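Local coordinates for Non-catalytic protein 1 (Piromyces equi, PDB 1WCU) that probably binds plant cell-wall polysaccharides as a non-catalytic family 29 carbohydrate-binding module, at residues 72-86 / 112-125. Numbering follows the deposited sequence.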
ATOM      1  N   THR A  72      -8.064   5.136 -12.822  1.00  8.79           N
ATOM      2  CA  THR A  72      -7.016   4.345 -13.440  1.00  9.33           C
ATOM      3  C   THR A  72      -6.959   2.947 -12.770  1.00  8.83           C
ATOM      4  O   THR A  72      -7.956   2.465 -12.243  1.00  9.36           O
ATOM      5  CB  THR A  72      -5.665   5.118 -13.474  1.00  9.47           C
ATOM      6  OG1 THR A  72      -4.719   4.419 -14.297  1.00 10.05           O
ATOM      7  CG2 THR A  72      -5.070   5.351 -12.076  1.00  9.19           C
ATOM      8  N   GLU A  73      -5.814   2.284 -12.858  1.00  9.45           N
ATOM      9  CA  GLU A  73      -5.640   0.927 -12.359  1.00  9.88           C
ATOM     10  C   GLU A  73      -4.163   0.714 -12.122  1.00  9.10           C
ATOM     11  O   GLU A  73      -3.333   1.527 -12.544  1.00  8.89           O
ATOM     12  CB  GLU A  73      -6.179  -0.094 -13.357  1.00 10.08           C
ATOM     13  CG  GLU A  73      -5.517  -0.053 -14.733  1.00 13.04           C
ATOM     14  CD  GLU A  73      -6.169  -0.995 -15.728  1.00 17.37           C
ATOM     15  OE1 GLU A  73      -7.421  -1.011 -15.810  1.00 27.04           O
ATOM     16  OE2 GLU A  73      -5.439  -1.724 -16.429  1.00 25.34           O
ATOM     17  N   GLY A  74      -3.812  -0.397 -11.493  1.00  7.94           N
ATOM     18  CA  GLY A  74      -2.407  -0.645 -11.254  1.00  8.35           C
ATOM     19  C   GLY A  74      -2.087  -1.796 -10.343  1.00  8.43           C
ATOM     20  O   GLY A  74      -2.868  -2.722 -10.207  1.00  8.44           O
ATOM     21  N   LEU A  75      -0.893  -1.739  -9.747  1.00  8.92           N
ATOM     22  CA  LEU A  75      -0.320  -2.842  -8.995  1.00  8.94           C
ATOM     23  C   LEU A  75      -0.010  -2.456  -7.564  1.00  9.05           C
ATOM     24  O   LEU A  75       0.297  -1.299  -7.260  1.00  8.85           O
ATOM     25  CB  LEU A  75       0.973  -3.301  -9.664  1.00 10.39           C
ATOM     26  CG  LEU A  75       0.792  -3.940 -11.054  1.00 12.85           C
ATOM     27  CD1 LEU A  75       2.091  -4.254 -11.739  1.00 14.94           C
ATOM     28  CD2 LEU A  75      -0.027  -5.199 -10.974  1.00 15.89           C
ATOM     29  N   VAL A  76      -0.140  -3.432  -6.674  1.00  7.98           N
ATOM     30  CA  VAL A  76       0.349  -3.353  -5.294  1.00  8.24           C
ATOM     31  C   VAL A  76       1.491  -4.366  -5.148  1.00  7.76           C
ATOM     32  O   VAL A  76       1.405  -5.510  -5.607  1.00  8.24           O
ATOM     33  CB  VAL A  76      -0.784  -3.609  -4.287  1.00  8.28           C
ATOM     34  CG1 VAL A  76      -0.290  -3.486  -2.855  1.00  9.42           C
ATOM     35  CG2 VAL A  76      -1.916  -2.615  -4.523  1.00  9.72           C
ATOM     36  N   LYS A  77       2.586  -3.908  -4.551  1.00  7.19           N
ATOM     37  CA  LYS A  77       3.799  -4.704  -4.440  1.00  7.76           C
ATOM     38  C   LYS A  77       4.404  -4.520  -3.053  1.00  6.68           C
ATOM     39  O   LYS A  77       4.017  -3.625  -2.309  1.00  7.20           O
ATOM     40  CB  LYS A  77       4.834  -4.258  -5.476  1.00  7.78           C
ATOM     41  CG  LYS A  77       4.346  -4.176  -6.919  1.00  9.40           C
ATOM     42  CD  LYS A  77       5.437  -3.652  -7.812  1.00 11.15           C
ATOM     43  CE  LYS A  77       5.063  -3.548  -9.281  1.00 13.47           C
ATOM     44  NZ  LYS A  77       6.313  -3.539 -10.059  1.00 20.31           N
ATOM     45  N   VAL A  78       5.394  -5.345  -2.743  1.00  7.21           N
ATOM     46  CA  VAL A  78       6.275  -5.123  -1.597  1.00  6.90           C
ATOM     47  C   VAL A  78       7.726  -5.001  -2.073  1.00  6.58           C
ATOM     48  O   VAL A  78       8.087  -5.534  -3.123  1.00  7.02           O
ATOM     49  CB  VAL A  78       6.147  -6.239  -0.500  1.00  6.81           C
ATOM     50  CG1 VAL A  78       4.729  -6.272   0.046  1.00  7.27           C
ATOM     51  CG2 VAL A  78       6.560  -7.585  -1.021  1.00  7.98           C
ATOM     52  N   GLN A  79       8.532  -4.249  -1.325  1.00  6.41           N
ATOM     53  CA  GLN A  79       9.967  -4.207  -1.546  1.00  6.60           C
ATOM     54  C   GLN A  79      10.677  -4.124  -0.186  1.00  6.55           C
ATOM     55  O   GLN A  79      10.052  -4.272   0.867  1.00  7.15           O
ATOM     56  CB  GLN A  79      10.378  -3.063  -2.500  1.00  6.78           C
ATOM     57  CG  GLN A  79      10.207  -1.685  -1.886  1.00  6.57           C
ATOM     58  CD  GLN A  79      10.691  -0.520  -2.723  1.00  8.15           C
ATOM     59  OE1 GLN A  79      10.066   0.538  -2.718  1.00  8.24           O
ATOM     60  NE2 GLN A  79      11.846  -0.671  -3.385  1.00 11.49           N
ATOM     61  N   GLY A  80      11.990  -3.943  -0.189  1.00  6.26           N
ATOM     62  CA  GLY A  80      12.769  -4.038   1.042  1.00  6.70           C
ATOM     63  C   GLY A  80      12.651  -5.427   1.645  1.00  6.91           C
ATOM     64  O   GLY A  80      12.565  -5.583   2.870  1.00  8.31           O
ATOM     65  N   VAL A  81      12.670  -6.437   0.779  1.00  6.81           N
ATOM     66  CA  VAL A  81      12.487  -7.824   1.196  1.00  6.90           C
ATOM     67  C   VAL A  81      13.815  -8.418   1.661  1.00  6.75           C
ATOM     68  O   VAL A  81      14.841  -8.310   0.989  1.00  6.53           O
ATOM     69  CB  VAL A  81      11.878  -8.673   0.052  1.00  7.10           C
ATOM     70  CG1 VAL A  81      11.654 -10.121   0.480  1.00  7.64           C
ATOM     71  CG2 VAL A  81      10.542  -8.072  -0.371  1.00  7.94           C
ATOM     72  N   ARG A  82      13.802  -9.031   2.840  1.00  7.03           N
ATOM     73  CA  ARG A  82      15.019  -9.597   3.415  1.00  7.07           C
ATOM     74  C   ARG A  82      15.539 -10.663   2.467  1.00  8.41           C
ATOM     75  O   ARG A  82      14.752 -11.613   2.016  1.00  7.44           O
ATOM     76  CB  ARG A  82      14.725 -10.186   4.794  1.00  7.93           C
ATOM     77  CG  ARG A  82      15.932 -10.496   5.679  1.00  8.24           C
ATOM     78  CD  ARG A  82      15.399 -10.988   7.008  1.00  8.42           C
ATOM     79  NE  ARG A  82      16.483 -11.324   7.926  1.00  9.46           N
ATOM     80  CZ  ARG A  82      16.296 -11.669   9.186  1.00  9.33           C
ATOM     81  NH1 ARG A  82      15.081 -11.714   9.678  1.00  9.42           N
ATOM     82  NH2 ARG A  82      17.340 -11.986   9.933  1.00 10.69           N
ATOM     83  N   GLY A  83      16.827 -10.581   2.173  1.00  6.87           N
ATOM     84  CA  GLY A  83      17.494 -11.501   1.246  1.00  7.62           C
ATOM     85  C   GLY A  83      17.730 -10.921  -0.138  1.00  7.42           C
ATOM     86  O   GLY A  83      18.453 -11.484  -0.934  1.00  7.48           O
ATOM     87  N   TYR A  84      17.124  -9.771  -0.414  1.00  7.08           N
ATOM     88  CA  TYR A  84      17.158  -9.141  -1.748  1.00  6.98           C
ATOM     89  C   TYR A  84      17.731  -7.734  -1.718  1.00  7.32           C
ATOM     90  O   TYR A  84      17.782  -7.085  -0.689  1.00  7.42           O
ATOM     91  CB  TYR A  84      15.738  -9.064  -2.337  1.00  8.16           C
ATOM     92  CG  TYR A  84      15.133 -10.402  -2.673  1.00  8.73           C
ATOM     93  CD1 TYR A  84      14.433 -11.114  -1.733  1.00 10.71           C
ATOM     94  CD2 TYR A  84      15.243 -10.941  -3.959  1.00  7.99           C
ATOM     95  CE1 TYR A  84      13.869 -12.352  -2.048  1.00 11.50           C
ATOM     96  CE2 TYR A  84      14.683 -12.156  -4.269  1.00  9.55           C
ATOM     97  CZ  TYR A  84      13.987 -12.844  -3.323  1.00 10.62           C
ATOM     98  OH  TYR A  84      13.425 -14.074  -3.685  1.00 14.02           O
ATOM     99  N   ASP A  85      18.110  -7.240  -2.888  1.00  7.72           N
ATOM    100  CA  ASP A  85      18.316  -5.819  -3.065  1.00  8.19           C
ATOM    101  C   ASP A  85      17.013  -5.104  -2.676  1.00  7.69           C
ATOM    102  O   ASP A  85      15.927  -5.523  -3.097  1.00  7.31           O
ATOM    103  CB  ASP A  85      18.606  -5.603  -4.546  1.00  9.35           C
ATOM    104  CG  ASP A  85      19.586  -4.555  -4.783  0.50 12.70           C
ATOM    105  OD1 ASP A  85      20.972  -5.729  -4.005  0.50  9.91           O
ATOM    106  OD2 ASP A  85      19.053  -3.425  -4.631  0.50 15.79           O
ATOM    107  N   GLU A  86      17.106  -4.002  -1.926  1.00  7.72           N
ATOM    108  CA  GLU A  86      15.895  -3.314  -1.490  1.00  8.43           C
ATOM    109  C   GLU A  86      15.049  -2.802  -2.645  1.00  8.08           C
ATOM    110  O   GLU A  86      13.837  -2.652  -2.506  1.00  7.88           O
ATOM    111  CB  GLU A  86      16.205  -2.183  -0.506  1.00  8.72           C
ATOM    112  CG  GLU A  86      16.946  -1.020  -1.119  1.00  8.78           C
ATOM    113  CD  GLU A  86      17.178   0.123  -0.160  1.00 11.12           C
ATOM    114  OE1 GLU A  86      16.304   0.448   0.661  1.00 12.57           O
ATOM    115  OE2 GLU A  86      18.261   0.716  -0.252  1.00 12.00           O
ATOM    116  N   TYR A 112       8.374 -13.630   2.014  1.00 11.01           N
ATOM    117  CA  TYR A 112       8.741 -12.208   1.954  1.00 10.19           C
ATOM    118  C   TYR A 112       8.575 -11.506   3.285  1.00  8.47           C
ATOM    119  O   TYR A 112       7.468 -11.341   3.779  1.00  8.47           O
ATOM    120  CB  TYR A 112       7.887 -11.470   0.923  1.00 11.69           C
ATOM    121  CG  TYR A 112       7.965 -12.002  -0.490  1.00 13.58           C
ATOM    122  CD1 TYR A 112       9.123 -12.621  -0.958  1.00 15.14           C
ATOM    123  CD2 TYR A 112       6.892 -11.875  -1.355  1.00 16.57           C
ATOM    124  CE1 TYR A 112       9.210 -13.109  -2.255  1.00 16.17           C
ATOM    125  CE2 TYR A 112       6.980 -12.370  -2.679  1.00 15.66           C
ATOM    126  CZ  TYR A 112       8.142 -12.983  -3.091  1.00 15.93           C
ATOM    127  OH  TYR A 112       8.271 -13.485  -4.385  1.00 18.97           O
ATOM    128  N   GLN A 113       9.706 -11.103   3.854  1.00  6.89           N
ATOM    129  CA  GLN A 113       9.738 -10.253   5.032  1.00  7.13           C
ATOM    130  C   GLN A 113      10.171  -8.866   4.564  1.00  6.84           C
ATOM    131  O   GLN A 113      11.276  -8.699   4.068  1.00  6.81           O
ATOM    132  CB  GLN A 113      10.706 -10.844   6.059  1.00  6.70           C
ATOM    133  CG  GLN A 113      10.733 -10.086   7.359  1.00  7.07           C
ATOM    134  CD  GLN A 113      11.540 -10.782   8.414  1.00  8.08           C
ATOM    135  OE1 GLN A 113      12.454 -11.563   8.100  1.00  8.77           O
ATOM    136  NE2 GLN A 113      11.232 -10.501   9.670  1.00  9.42           N
ATOM    137  N   PHE A 114       9.281  -7.891   4.676  1.00  6.52           N
ATOM    138  CA  PHE A 114       9.376  -6.667   3.863  1.00  6.42           C
ATOM    139  C   PHE A 114       9.144  -5.394   4.666  1.00  6.60           C
ATOM    140  O   PHE A 114       8.497  -5.449   5.720  1.00  6.08           O
ATOM    141  CB  PHE A 114       8.357  -6.742   2.699  1.00  6.90           C
ATOM    142  CG  PHE A 114       6.925  -6.633   3.152  1.00  6.03           C
ATOM    143  CD1 PHE A 114       6.259  -7.733   3.692  1.00  6.81           C
ATOM    144  CD2 PHE A 114       6.261  -5.413   3.118  1.00  6.10           C
ATOM    145  CE1 PHE A 114       4.959  -7.635   4.144  1.00  7.00           C
ATOM    146  CE2 PHE A 114       4.955  -5.294   3.572  1.00  6.92           C
ATOM    147  CZ  PHE A 114       4.304  -6.415   4.102  1.00  7.11           C
ATOM    148  N   ASP A 115       9.662  -4.268   4.169  1.00  6.29           N
ATOM    149  CA  ASP A 115       9.597  -3.002   4.902  1.00  6.64           C
ATOM    150  C   ASP A 115       8.817  -1.894   4.181  1.00  6.04           C
ATOM    151  O   ASP A 115       8.698  -0.800   4.724  1.00  6.81           O
ATOM    152  CB  ASP A 115      10.991  -2.479   5.254  1.00  7.36           C
ATOM    153  CG  ASP A 115      11.742  -1.947   4.069  1.00  7.93           C
ATOM    154  OD1 ASP A 115      11.168  -1.967   2.974  1.00  8.37           O
ATOM    155  OD2 ASP A 115      12.908  -1.505   4.242  1.00  9.48           O
ATOM    156  N   ARG A 116       8.288  -2.181   2.990  1.00  6.74           N
ATOM    157  CA  ARG A 116       7.647  -1.157   2.146  1.00  6.59           C
ATOM    158  C   ARG A 116       6.483  -1.736   1.351  1.00  6.59           C
ATOM    159  O   ARG A 116       6.617  -2.806   0.728  1.00  6.79           O
ATOM    160  CB  ARG A 116       8.655  -0.553   1.167  1.00  6.73           C
ATOM    161  CG  ARG A 116       9.326   0.715   1.625  1.00  6.95           C
ATOM    162  CD  ARG A 116      10.578   1.018   0.822  1.00  7.25           C
ATOM    163  NE  ARG A 116      11.679   0.200   1.294  1.00  7.22           N
ATOM    164  CZ  ARG A 116      12.947   0.344   0.950  1.00  7.37           C
ATOM    165  NH1 ARG A 116      13.307   1.157  -0.020  1.00  8.47           N
ATOM    166  NH2 ARG A 116      13.844  -0.406   1.549  1.00  8.60           N
ATOM    167  N   ILE A 117       5.369  -0.998   1.366  1.00  6.87           N
ATOM    168  CA  ILE A 117       4.181  -1.284   0.581  1.00  6.70           C
ATOM    169  C   ILE A 117       4.120  -0.303  -0.598  1.00  6.32           C
ATOM    170  O   ILE A 117       4.002   0.915  -0.405  1.00  5.83           O
ATOM    171  CB  ILE A 117       2.895  -1.137   1.435  1.00  6.30           C
ATOM    172  CG1 ILE A 117       2.911  -2.134   2.591  1.00  7.35           C
ATOM    173  CG2 ILE A 117       1.651  -1.340   0.556  1.00  7.45           C
ATOM    174  CD1 ILE A 117       1.822  -1.925   3.641  1.00  8.70           C
ATOM    175  N   ILE A 118       4.145  -0.840  -1.808  1.00  6.05           N
ATOM    176  CA  ILE A 118       4.126  -0.057  -3.047  1.00  6.47           C
ATOM    177  C   ILE A 118       2.743  -0.050  -3.677  1.00  7.06           C
ATOM    178  O   ILE A 118       2.097  -1.088  -3.759  1.00  7.00           O
ATOM    179  CB  ILE A 118       5.099  -0.684  -4.076  1.00  6.64           C
ATOM    180  CG1 ILE A 118       6.560  -0.494  -3.647  1.00  7.45           C
ATOM    181  CG2 ILE A 118       4.890  -0.101  -5.470  1.00  7.03           C
ATOM    182  CD1 ILE A 118       7.509  -1.466  -4.348  1.00  7.06           C
ATOM    183  N   VAL A 119       2.287   1.123  -4.103  1.00  7.08           N
ATOM    184  CA  VAL A 119       1.086   1.251  -4.952  1.00  7.12           C
ATOM    185  C   VAL A 119       1.564   1.999  -6.184  1.00  6.97           C
ATOM    186  O   VAL A 119       2.215   3.030  -6.049  1.00  6.73           O
ATOM    187  CB  VAL A 119      -0.070   2.003  -4.270  1.00  7.27           C
ATOM    188  CG1 VAL A 119      -1.310   2.044  -5.161  1.00  7.56           C
ATOM    189  CG2 VAL A 119      -0.425   1.322  -2.949  1.00  7.73           C
ATOM    190  N   GLN A 120       1.254   1.485  -7.373  1.00  7.46           N
ATOM    191  CA  GLN A 120       1.856   1.974  -8.608  1.00  8.32           C
ATOM    192  C   GLN A 120       0.826   2.065  -9.738  1.00  8.16           C
ATOM    193  O   GLN A 120      -0.024   1.179  -9.882  1.00  8.06           O
ATOM    194  CB  GLN A 120       3.030   1.042  -8.985  1.00  9.50           C
ATOM    195  CG  GLN A 120       4.003   1.590  -9.958  1.00 10.58           C
ATOM    196  CD  GLN A 120       5.389   0.920  -9.901  1.00 10.00           C
ATOM    197  OE1 GLN A 120       5.610  -0.154  -9.292  1.00 12.38           O
ATOM    198  NE2 GLN A 120       6.328   1.557 -10.542  1.00 10.85           N
ATOM    199  N   ASP A 121       0.901   3.140 -10.516  1.00  8.12           N
ATOM    200  CA  ASP A 121      -0.010   3.398 -11.650  1.00  8.41           C
ATOM    201  C   ASP A 121       0.442   2.703 -12.925  1.00  9.23           C
ATOM    202  O   ASP A 121       1.309   3.202 -13.619  1.00 10.41           O
ATOM    203  CB  ASP A 121      -0.101   4.915 -11.899  1.00  8.70           C
ATOM    204  CG  ASP A 121      -1.116   5.280 -12.952  1.00  9.92           C
ATOM    205  OD1 ASP A 121      -1.932   4.414 -13.361  1.00 12.74           O
ATOM    206  OD2 ASP A 121      -1.171   6.479 -13.289  1.00  9.89           O
ATOM    207  N   GLY A 122      -0.196   1.585 -13.256  1.00  9.39           N
ATOM    208  CA  GLY A 122       0.258   0.753 -14.371  1.00  9.05           C
ATOM    209  C   GLY A 122       0.212   1.436 -15.724  1.00  9.15           C
ATOM    210  O   GLY A 122       1.195   1.386 -16.471  1.00  9.65           O
ATOM    211  N   PRO A 123      -0.931   2.040 -16.064  1.00  8.92           N
ATOM    212  CA  PRO A 123      -1.018   2.780 -17.318  1.00  9.03           C
ATOM    213  C   PRO A 123      -0.234   4.080 -17.453  1.00  8.98           C
ATOM    214  O   PRO A 123      -0.319   4.693 -18.522  1.00 10.35           O
ATOM    215  CB  PRO A 123      -2.512   3.103 -17.443  1.00  9.33           C
ATOM    216  CG  PRO A 123      -3.183   2.144 -16.559  1.00  9.86           C
ATOM    217  CD  PRO A 123      -2.245   1.928 -15.414  1.00 10.21           C
ATOM    218  N   ALA A 124       0.504   4.521 -16.432  1.00  9.25           N
ATOM    219  CA  ALA A 124       1.225   5.798 -16.488  1.00  9.24           C
ATOM    220  C   ALA A 124       0.292   6.917 -16.949  1.00  9.71           C
ATOM    221  O   ALA A 124       0.546   7.612 -17.927  1.00 10.29           O
ATOM    222  CB  ALA A 124       2.440   5.679 -17.396  1.00  9.03           C
ATOM    223  N   SER A 125      -0.778   7.100 -16.184  1.00  9.52           N
ATOM    224  CA  SER A 125      -1.944   7.892 -16.581  1.00  9.43           C
ATOM    225  C   SER A 125      -1.994   9.320 -16.054  1.00  9.73           C
ATOM    226  O   SER A 125      -2.813  10.113 -16.522  1.00 10.33           O
ATOM    227  CB  SER A 125      -3.215   7.191 -16.097  1.00 10.29           C
ATOM    228  OG  SER A 125      -3.319   7.248 -14.686  1.00 10.17           O
TER
HETATM  229  O   HOH W   1       7.810  -1.722  -8.609  1.00 25.26           O
HETATM  230  O   HOH W   2      11.726   2.726  -2.105  1.00  7.99           O
HETATM  231  O   HOH W   3      14.390  -4.040   4.368  1.00 17.38           O
HETATM  232  O   HOH W   4      12.262 -12.286   3.042  1.00  9.66           O
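E86 and R116 meet in a salt bridge whose geometry is nearly flat on the arginine side: E86 OE1 lies close to the guanidinium plane and takes NH2 at 2.8 Å on its anti lone pair, with only a weak second bond from NH1. R116 turns another edge to D115, side-on, NE to OD1 at 2.8 Å and NH2 to OD2, while K51 forms a further salt bridge with D115. Gripped by two carboxylates, the guanidinium is fixed in rotation, and G80 N sits over one of its faces. A leucine in place of R116 would probably leave E86 without its charged mate across the contact and D115 with K51 but without its side-on grip. Q79 crosses R116 obliquely, its CG 3.6 Å from R116 CB; NE2 bonds to E86 O, and OE1 accepts from S49 and a water shared with R116 NH1.

Strands 74-79 and 116-121 are antiparallel neighbours in the five-stranded sheet of a beta-sandwich-like fold, the axes of these short strands running at 155°. Paired bonds at L75–Q120 and K77–I118 set the register, which a classic beta bulge interrupts where D115 and R116 both face Q79. K77, Q79, R116, I118 and Q120 share one sheet face; K77 NZ reaches Q120 OE1 through a water, and Q120 NE2 is hydrogen-bonded to Y45 O.

On the opposite face, V78 CG1 stands over the F114 ring, 3.7 Å from its centroid and 18° off the normal, a CH-pi contact. F114 CG lies between the backbone N and the carbonyl carbon (chi1 70°), which swings the ring to V78. Beyond the bulge, R82 bonds Q113 twice: backbone N to O, and NH1 to OE1 at 3.1 Å. At the far end T72 OG1 donates to D121 OD1, 2.9 Å away, while S125 OG and N both bond to D121 OD2.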